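Long-range contacts in phosphonomutase (Burkholderia cenocepacia J2315, PDB 4MG4), which is of unestablished specific function but belongs to the phosphoenolpyruvate phosphomutase family of TIM-barrel proteins: residues A[129-134]-A[181-186]; A[121-126]-A[159-164]; A[163-168]-A[196-201]. All blocks are in the same frame, centred on the assembly; numbering follows the deposited sequence.

Interaction 1 of 3, residues A[129-134]-A[181-186]; sequences GELRDV and LARARA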
loop_
_atom_site.group_PDB
_atom_site.type_symbol
_atom_site.label_atom_id
_atom_site.label_comp_id
_atom_site.label_asym_id
_atom_site.label_seq_id
_atom_site.Cartn_x
_atom_site.Cartn_y
_atom_site.Cartn_z
ATOM N N GLY A 129 16.000 15.127 16.150
ATOM C CA GLY A 129 14.735 15.865 15.922
ATOM C C GLY A 129 14.851 17.371 16.163
ATOM O O GLY A 129 13.882 18.121 16.020
ATOM N N GLU A 130 16.044 17.843 16.491
ATOM C CA GLU A 130 16.261 19.222 16.792
ATOM C C GLU A 130 16.386 19.975 15.469
ATOM O O GLU A 130 16.621 19.356 14.437
ATOM C CB GLU A 130 17.535 19.406 17.631
ATOM C CG GLU A 130 17.454 18.737 19.011
ATOM C CD GLU A 130 16.358 19.347 19.845
ATOM O OE1 GLU A 130 15.354 18.670 20.126
ATOM O OE2 GLU A 130 16.482 20.536 20.171
ATOM N N LEU A 131 16.193 21.282 15.531
ATOM C CA LEU A 131 16.390 22.122 14.356
ATOM C C LEU A 131 17.840 22.291 13.995
ATOM O O LEU A 131 18.692 22.544 14.867
ATOM C CB LEU A 131 15.823 23.508 14.580
ATOM C CG LEU A 131 14.346 23.599 14.845
ATOM C CD1 LEU A 131 13.971 25.017 15.204
ATOM C CD2 LEU A 131 13.642 23.133 13.590
ATOM N N ARG A 132 18.134 22.228 12.711
ATOM C CA ARG A 132 19.418 22.716 12.195
ATOM C C ARG A 132 19.538 24.260 12.332
ATOM O O ARG A 132 18.514 25.001 12.260
ATOM C CB ARG A 132 19.587 22.346 10.718
ATOM C CG ARG A 132 19.541 20.889 10.403
ATOM C CD ARG A 132 19.691 20.599 8.928
ATOM N NE ARG A 132 19.372 19.224 8.726
ATOM C CZ ARG A 132 20.261 18.232 8.629
ATOM N NH1 ARG A 132 21.546 18.466 8.651
ATOM N NH2 ARG A 132 19.835 17.019 8.521
ATOM N N ASP A 133 20.763 24.755 12.558
ATOM C CA ASP A 133 21.058 26.178 12.436
ATOM C C ASP A 133 20.466 26.693 11.113
ATOM O O ASP A 133 20.515 25.985 10.089
ATOM C CB ASP A 133 22.554 26.394 12.376
ATOM C CG ASP A 133 22.927 27.827 12.097
ATOM O OD1 ASP A 133 23.034 28.593 13.065
ATOM O OD2 ASP A 133 23.135 28.186 10.911
ATOM N N VAL A 134 19.903 27.894 11.180
ATOM C CA VAL A 134 19.240 28.538 10.022
ATOM C C VAL A 134 20.106 28.480 8.766
ATOM O O VAL A 134 19.629 28.132 7.671
ATOM C CB VAL A 134 18.792 29.981 10.321
ATOM C CG1 VAL A 134 19.923 30.870 10.770
ATOM C CG2 VAL A 134 18.093 30.587 9.130
ATOM N N LEU A 181 9.512 33.157 10.609
ATOM C CA LEU A 181 9.719 34.141 9.545
ATOM C C LEU A 181 11.221 34.392 9.240
ATOM O O LEU A 181 11.576 34.538 8.082
ATOM C CB LEU A 181 8.987 35.463 9.865
ATOM C CG LEU A 181 7.467 35.377 9.672
ATOM C CD1 LEU A 181 6.848 36.555 10.391
ATOM C CD2 LEU A 181 7.031 35.327 8.222
ATOM N N ALA A 182 12.080 34.400 10.245
ATOM C CA ALA A 182 13.522 34.550 9.998
ATOM C C ALA A 182 14.042 33.358 9.182
ATOM O O ALA A 182 14.841 33.520 8.271
ATOM C CB ALA A 182 14.298 34.688 11.289
ATOM N N ARG A 183 13.570 32.149 9.531
ATOM C CA ARG A 183 13.921 30.971 8.719
ATOM C C ARG A 183 13.376 31.088 7.310
ATOM O O ARG A 183 14.103 30.816 6.338
ATOM C CB ARG A 183 13.493 29.688 9.401
ATOM C CG ARG A 183 14.415 29.324 10.516
ATOM C CD ARG A 183 13.965 28.074 11.265
ATOM N NE ARG A 183 14.861 27.826 12.408
ATOM C CZ ARG A 183 15.991 27.120 12.378
ATOM N NH1 ARG A 183 16.425 26.525 11.298
ATOM N NH2 ARG A 183 16.701 26.983 13.509
ATOM N N ALA A 184 12.124 31.525 7.187
ATOM C CA ALA A 184 11.497 31.672 5.874
ATOM C C ALA A 184 12.273 32.631 4.973
ATOM O O ALA A 184 12.500 32.345 3.787
ATOM C CB ALA A 184 10.075 32.139 6.036
ATOM N N ARG A 185 12.730 33.739 5.537
ATOM C CA ARG A 185 13.537 34.676 4.747
ATOM C C ARG A 185 14.867 34.068 4.290
ATOM O O ARG A 185 15.289 34.267 3.132
ATOM C CB ARG A 185 13.744 35.990 5.507
ATOM C CG ARG A 185 12.492 36.829 5.682
ATOM C CD ARG A 185 12.782 38.207 6.262
ATOM N NE ARG A 185 13.307 38.164 7.605
ATOM C CZ ARG A 185 12.592 38.111 8.726
ATOM N NH1 ARG A 185 11.271 38.164 8.708
ATOM N NH2 ARG A 185 13.222 38.070 9.893
ATOM N N ALA A 186 15.529 33.354 5.168
ATOM C CA ALA A 186 16.790 32.701 4.813
ATOM C C ALA A 186 16.552 31.626 3.749
ATOM O O ALA A 186 17.324 31.487 2.811
ATOM C CB ALA A 186 17.454 32.087 6.042
#

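Interaction 2 of 3, residues A[121-126]-A[159-164]; sequences LEDSFP and ARTDVF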
loop_
_atom_site.group_PDB
_atom_site.type_symbol
_atom_site.label_atom_id
_atom_site.label_comp_id
_atom_site.label_asym_id
_atom_site.label_seq_id
_atom_site.Cartn_x
_atom_site.Cartn_y
_atom_site.Cartn_z
ATOM N N LEU A 121 11.434 19.593 1.848
ATOM C CA LEU A 121 12.785 19.442 2.439
ATOM C C LEU A 121 12.736 20.116 3.794
ATOM O O LEU A 121 12.418 21.301 3.880
ATOM C CB LEU A 121 13.849 20.107 1.543
ATOM C CG LEU A 121 15.314 20.041 1.956
ATOM C CD1 LEU A 121 15.762 18.596 2.032
ATOM C CD2 LEU A 121 16.122 20.808 0.932
ATOM N N GLU A 122 13.029 19.357 4.838
ATOM C CA GLU A 122 12.808 19.725 6.213
ATOM C C GLU A 122 14.113 20.105 6.926
ATOM O O GLU A 122 15.186 19.510 6.670
ATOM C CB GLU A 122 12.188 18.482 6.879
ATOM C CG GLU A 122 11.660 18.626 8.263
ATOM C CD GLU A 122 10.961 17.324 8.713
ATOM O OE1 GLU A 122 10.700 16.472 7.809
ATOM O OE2 GLU A 122 10.596 17.212 9.912
ATOM N N ASP A 123 13.999 21.011 7.900
ATOM C CA ASP A 123 15.144 21.640 8.545
ATOM C C ASP A 123 15.533 21.035 9.904
ATOM O O ASP A 123 16.161 21.693 10.701
ATOM C CB ASP A 123 14.923 23.156 8.627
ATOM C CG ASP A 123 13.809 23.578 9.552
ATOM O OD1 ASP A 123 13.084 22.723 10.113
ATOM O OD2 ASP A 123 13.637 24.810 9.669
ATOM N N SER A 124 15.175 19.779 10.125
ATOM C CA SER A 124 15.491 19.115 11.365
ATOM C C SER A 124 16.498 17.999 11.109
ATOM O O SER A 124 16.671 17.488 9.989
ATOM C CB SER A 124 14.230 18.569 12.010
ATOM O OG SER A 124 13.623 17.647 11.141
ATOM N N PHE A 125 17.236 17.705 12.175
ATOM C CA PHE A 125 18.147 16.540 12.184
ATOM C C PHE A 125 17.370 15.264 12.401
ATOM O O PHE A 125 16.560 15.168 13.329
ATOM C CB PHE A 125 19.172 16.641 13.306
ATOM C CG PHE A 125 20.215 17.669 13.113
ATOM C CD1 PHE A 125 21.278 17.439 12.238
ATOM C CD2 PHE A 125 20.189 18.838 13.858
ATOM C CE1 PHE A 125 22.239 18.415 12.078
ATOM C CE2 PHE A 125 21.163 19.809 13.702
ATOM C CZ PHE A 125 22.186 19.588 12.803
ATOM N N PRO A 126 17.577 14.274 11.537
ATOM C CA PRO A 126 16.950 13.001 11.848
ATOM C C PRO A 126 17.550 12.344 13.118
ATOM O O PRO A 126 16.826 11.624 13.784
ATOM C CB PRO A 126 17.167 12.166 10.577
ATOM C CG PRO A 126 18.282 12.818 9.850
ATOM C CD PRO A 126 18.287 14.261 10.246
ATOM N N ALA A 159 10.084 24.296 1.481
ATOM C CA ALA A 159 10.961 24.217 2.643
ATOM C C ALA A 159 10.117 24.105 3.884
ATOM O O ALA A 159 9.344 25.018 4.202
ATOM C CB ALA A 159 11.882 25.463 2.758
ATOM N N ARG A 160 10.206 22.951 4.543
ATOM C CA ARG A 160 9.498 22.684 5.766
ATOM C C ARG A 160 10.335 23.140 6.943
ATOM O O ARG A 160 11.523 22.833 7.034
ATOM C CB ARG A 160 9.295 21.181 5.885
ATOM C CG ARG A 160 8.676 20.808 7.205
ATOM C CD ARG A 160 8.263 19.348 7.254
ATOM N NE ARG A 160 7.998 18.952 8.619
ATOM C CZ ARG A 160 7.224 17.909 8.982
ATOM N NH1 ARG A 160 6.601 17.176 8.065
ATOM N NH2 ARG A 160 7.051 17.638 10.281
ATOM N N THR A 161 9.730 23.920 7.808
ATOM C CA THR A 161 10.380 24.307 9.061
ATOM C C THR A 161 9.634 23.692 10.222
ATOM O O THR A 161 8.394 23.693 10.235
ATOM C CB THR A 161 10.551 25.831 9.263
ATOM O OG1 THR A 161 11.289 26.038 10.462
ATOM C CG2 THR A 161 9.258 26.598 9.325
ATOM N N ASP A 162 10.388 23.119 11.156
ATOM C CA ASP A 162 9.781 22.475 12.312
ATOM C C ASP A 162 9.662 23.338 13.557
ATOM O O ASP A 162 9.398 22.799 14.632
ATOM C CB ASP A 162 10.513 21.184 12.583
ATOM C CG ASP A 162 10.154 20.086 11.604
ATOM O OD1 ASP A 162 9.109 20.133 10.927
ATOM O OD2 ASP A 162 10.931 19.122 11.522
ATOM N N VAL A 163 9.804 24.655 13.439
ATOM C CA VAL A 163 9.737 25.550 14.610
ATOM C C VAL A 163 8.499 25.277 15.430
ATOM O O VAL A 163 8.585 25.165 16.675
ATOM C CB VAL A 163 9.798 27.040 14.207
ATOM C CG1 VAL A 163 9.518 27.977 15.401
ATOM C CG2 VAL A 163 11.163 27.344 13.645
ATOM N N PHE A 164 7.338 25.242 14.779
ATOM C CA PHE A 164 6.078 25.073 15.527
ATOM C C PHE A 164 5.838 23.609 15.818
ATOM O O PHE A 164 5.279 23.264 16.855
ATOM C CB PHE A 164 4.879 25.693 14.765
ATOM C CG PHE A 164 4.749 27.175 14.934
ATOM C CD1 PHE A 164 4.148 27.725 16.036
ATOM C CD2 PHE A 164 5.225 28.009 14.009
ATOM C CE1 PHE A 164 4.046 29.102 16.165
ATOM C CE2 PHE A 164 5.089 29.398 14.092
ATOM C CZ PHE A 164 4.506 29.937 15.199
HETATM O O HOH W 1 13.919 23.216 5.103
#

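Interaction 3 of 3, residues A[163-168]-A[196-201]; sequences VFFKAA and FVPGLR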
loop_
_atom_site.group_PDB
_atom_site.type_symbol
_atom_site.label_atom_id
_atom_site.label_comp_id
_atom_site.label_asym_id
_atom_site.label_seq_id
_atom_site.Cartn_x
_atom_site.Cartn_y
_atom_site.Cartn_z
ATOM N N VAL A 163 9.804 24.655 13.439
ATOM C CA VAL A 163 9.737 25.550 14.610
ATOM C C VAL A 163 8.499 25.277 15.430
ATOM O O VAL A 163 8.585 25.165 16.675
ATOM C CB VAL A 163 9.798 27.040 14.207
ATOM C CG1 VAL A 163 9.518 27.977 15.401
ATOM C CG2 VAL A 163 11.163 27.344 13.645
ATOM N N PHE A 164 7.338 25.242 14.779
ATOM C CA PHE A 164 6.078 25.073 15.527
ATOM C C PHE A 164 5.838 23.609 15.818
ATOM O O PHE A 164 5.279 23.264 16.855
ATOM C CB PHE A 164 4.879 25.693 14.765
ATOM C CG PHE A 164 4.749 27.175 14.934
ATOM C CD1 PHE A 164 4.148 27.725 16.036
ATOM C CD2 PHE A 164 5.225 28.009 14.009
ATOM C CE1 PHE A 164 4.046 29.102 16.165
ATOM C CE2 PHE A 164 5.089 29.398 14.092
ATOM C CZ PHE A 164 4.506 29.937 15.199
ATOM N N PHE A 165 6.271 22.743 14.914
ATOM C CA PHE A 165 5.979 21.326 14.923
ATOM C C PHE A 165 6.583 20.683 16.188
ATOM O O PHE A 165 5.946 19.821 16.824
ATOM C CB PHE A 165 6.592 20.659 13.670
ATOM C CG PHE A 165 6.287 19.176 13.580
ATOM C CD1 PHE A 165 4.994 18.789 13.304
ATOM C CD2 PHE A 165 7.276 18.226 13.765
ATOM C CE1 PHE A 165 4.672 17.447 13.242
ATOM C CE2 PHE A 165 6.956 16.869 13.709
ATOM C CZ PHE A 165 5.656 16.501 13.439
ATOM N N LYS A 166 7.755 21.175 16.592
ATOM C CA LYS A 166 8.503 20.616 17.731
ATOM C C LYS A 166 8.099 21.282 19.065
ATOM O O LYS A 166 8.518 20.809 20.139
ATOM C CB LYS A 166 9.991 20.789 17.472
ATOM C CG LYS A 166 10.958 19.925 18.251
ATOM C CD LYS A 166 12.371 20.209 17.744
ATOM C CE LYS A 166 12.798 21.644 18.029
ATOM N NZ LYS A 166 12.950 21.880 19.488
ATOM N N ALA A 167 7.275 22.337 19.029
ATOM C CA ALA A 167 6.847 23.092 20.216
ATOM C C ALA A 167 5.394 22.771 20.636
ATOM O O ALA A 167 4.506 22.691 19.816
ATOM C CB ALA A 167 6.965 24.577 19.921
ATOM N N ALA A 168 5.159 22.636 21.948
ATOM C CA ALA A 168 3.816 22.451 22.467
ATOM C C ALA A 168 2.956 23.623 22.112
ATOM O O ALA A 168 3.417 24.771 22.100
ATOM C CB ALA A 168 3.869 22.260 23.993
ATOM N N PHE A 196 6.510 25.466 4.336
ATOM C CA PHE A 196 5.583 24.579 5.011
ATOM C C PHE A 196 5.844 24.658 6.550
ATOM O O PHE A 196 6.967 24.450 7.021
ATOM C CB PHE A 196 5.756 23.150 4.486
ATOM C CG PHE A 196 4.904 22.094 5.154
ATOM C CD1 PHE A 196 3.604 22.376 5.576
ATOM C CD2 PHE A 196 5.372 20.812 5.280
ATOM C CE1 PHE A 196 2.778 21.360 6.092
ATOM C CE2 PHE A 196 4.604 19.821 5.863
ATOM C CZ PHE A 196 3.302 20.107 6.271
ATOM N N VAL A 197 4.797 25.021 7.301
ATOM C CA VAL A 197 4.871 25.205 8.751
ATOM C C VAL A 197 3.855 24.245 9.432
ATOM O O VAL A 197 2.782 24.681 9.846
ATOM C CB VAL A 197 4.616 26.678 9.165
ATOM C CG1 VAL A 197 4.905 26.843 10.663
ATOM C CG2 VAL A 197 5.513 27.582 8.355
ATOM N N PRO A 198 4.199 22.964 9.545
ATOM C CA PRO A 198 3.318 22.056 10.267
ATOM C C PRO A 198 3.251 22.361 11.729
ATOM O O PRO A 198 4.161 23.007 12.295
ATOM C CB PRO A 198 3.959 20.686 10.010
ATOM C CG PRO A 198 5.391 20.946 9.721
ATOM C CD PRO A 198 5.354 22.246 8.970
ATOM N N GLY A 199 2.168 21.933 12.352
ATOM C CA GLY A 199 2.008 22.162 13.763
ATOM C C GLY A 199 1.432 23.487 14.135
ATOM O O GLY A 199 1.192 23.740 15.306
ATOM N N LEU A 200 1.127 24.308 13.150
ATOM C CA LEU A 200 0.574 25.610 13.349
ATOM C C LEU A 200 -0.929 25.603 13.008
ATOM O O LEU A 200 -1.301 25.292 11.889
ATOM C CB LEU A 200 1.312 26.603 12.454
ATOM C CG LEU A 200 0.821 28.038 12.580
ATOM C CD1 LEU A 200 0.961 28.533 14.032
ATOM C CD2 LEU A 200 1.498 28.909 11.570
ATOM N N ARG A 201 -1.763 25.912 14.002
ATOM C CA ARG A 201 -3.238 25.935 13.920
ATOM C C ARG A 201 -3.886 27.276 14.312
ATOM O O ARG A 201 -5.047 27.464 14.071
ATOM C CB ARG A 201 -3.801 24.783 14.820
HETATM O O HOH W 2 6.579 24.095 12.207
#

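Interaction 1 of 3, residues A[129-134]-A[181-186]
Arg183 reaches out from helix 174-190 and holds one backbone atom of the facing loop, the carbonyl oxygen of Arg132. Both terminal nitrogens of the guanidinium donate to it, end-on. Arg183 NH1 lies 2.8 Å from Arg132 O and approaches nearly along the C=O axis. Arg183 NH2 lies 3.0 Å from Arg132 O. Its bond is the more bent of the two, with an N-H...O angle of 138° against 150° for NH1. The oxygen sits close to the guanidinium plane.

Leu131 and Val134 cover opposite faces of this flat group. Leu131 CB is 3.7 Å from Arg183 NH2, and Leu131 CD1 touches the same nitrogen. Val134 CB stands over the other face, offset toward the rim. The Arg183 chain is extended from CG to NE, so NE stands well out from the helix. Val134 CG2, anti to its own backbone N, turns to the helix surface. Val134 CG2 meets Ala186 CB at 3.5 Å, a tight fit for two carbons, and more loosely the CG of Arg183.

Further out, Arg183 NH1 also bonds Tyr187 OH on its own helix. The side chain of Arg132 leads away from the contact to a salt bridge with Glu136, while its backbone bonds that of Asp123. Asp133 points away too. It is the N-cap of helix 134-150, and its OD2 accepts from the backbone N of Asp135 and Glu136. The contact lies near the protein surface. It ties the loop after the fourth strand of the TIM barrel, just where it enters its helix, to the next helix of the outer layer.

Interaction 2 of 3, residues A[121-126]-A[159-164]
Glu122 and Arg160 lie side by side and point the same way, their carboxylate and guanidinium planes stacked and only 17° apart. Glu122 OE2 is 3.4 Å from Arg160 NE but well out of the guanidinium plane, which makes this salt bridge one of charge alone. Asp162 takes the edge instead. Asp162 OD1 uses its syn lone pair to accept from Arg160 NE at 2.8 Å, in the guanidinium plane and nearly straight at 166°. The Glu122 and Asp162 side chains cross at about a right angle, and their carboxylates are turned steeply against each other, with Glu122 OE2 2.5 Å from Asp162 OD2. Ser124 OG donates to Asp162 OD2 at 3.1 Å, almost in line with the C-O bond. The Arg160 guanidinium also has a cation-pi partner in Phe165.

These residues stand at the ends of strands 118-122 and 156-160, the neighbouring parallel fourth and fifth strands of the TIM barrel. Helix 134-150 joins them in a beta-alpha-beta unit. Arg160 N bonds Leu121 O at 2.8 Å, and a water bridges Leu121 O to Arg160 O.

Past the strands, Asp123 spans the gap with both oxygens. Asp123 OD1 accepts from Asp162 N at 2.9 Å, and Asp123 OD2 from Thr161 OG1 at 2.8 Å, each on the syn side. Tyr187 OH of helix 174-190 also bonds Asp123 OD2.

Interaction 3 of 3, residues A[163-168]-A[196-201]
Phe164 packs its ring against Val197 and Leu200, where the loops after the fifth and sixth strands of the TIM barrel meet. Each loop makes a turn here. Phe164 to Ala167 form a type I beta turn, and Val197 to Leu200 a type II turn.

The ring of Phe164 receives Leu200 CD1 over its centre. This CH-pi contact brings Leu200 CD1 to 3.8 Å from the centroid of the Phe164 ring, 12° off the normal. Val197 CG1 comes in obliquely, 3.6 Å from Phe164 CD2. Helix 174-190 adds Thr180 to the surroundings of this ring, and His172 meets it edge-to-face. At the backbone, a water accepts from Phe164 N at 2.9 Å and donates to Pro198 O at 2.7 Å. It thus links the two turns, since no direct hydrogen bond joins segments 163-168 and 196-201.

Phe165 follows on a more exposed side. Its CG is anti to the backbone N (chi1 -178°), which starts the ring off beside Pro198. The side chain crosses Pro198 at about a right angle, with Phe165 CD1 3.9 Å from Pro198 CB. Gly199 N lies at the edge of the Phe165 ring, near its plane. With no side chain on Gly199, the two backbones can close in, and Gly199 CA stands 4.2 Å from Phe165 CA.

All three contacts lie on one side of the TIM barrel, around the loops that follow strands four, five and six. Interaction 2 joins the fourth and fifth strands. Interaction 1 lies about 7 Å from it between centres, further out, where the same loop after strand 118-122 reaches helix 174-190. Interaction 3 lies about 10 Å from interaction 2 and shares Val163 and Phe164 with it. Interactions 1 and 3 are about 12 Å apart. Along the chain, the segments of interaction 1 alternate with those of both others. A probable bond from Phe125 N to Glu130 O joins interactions 1 and 2. Thr161 N to Phe196 O joins interactions 2 and 3. Three successive loops are thus tied together.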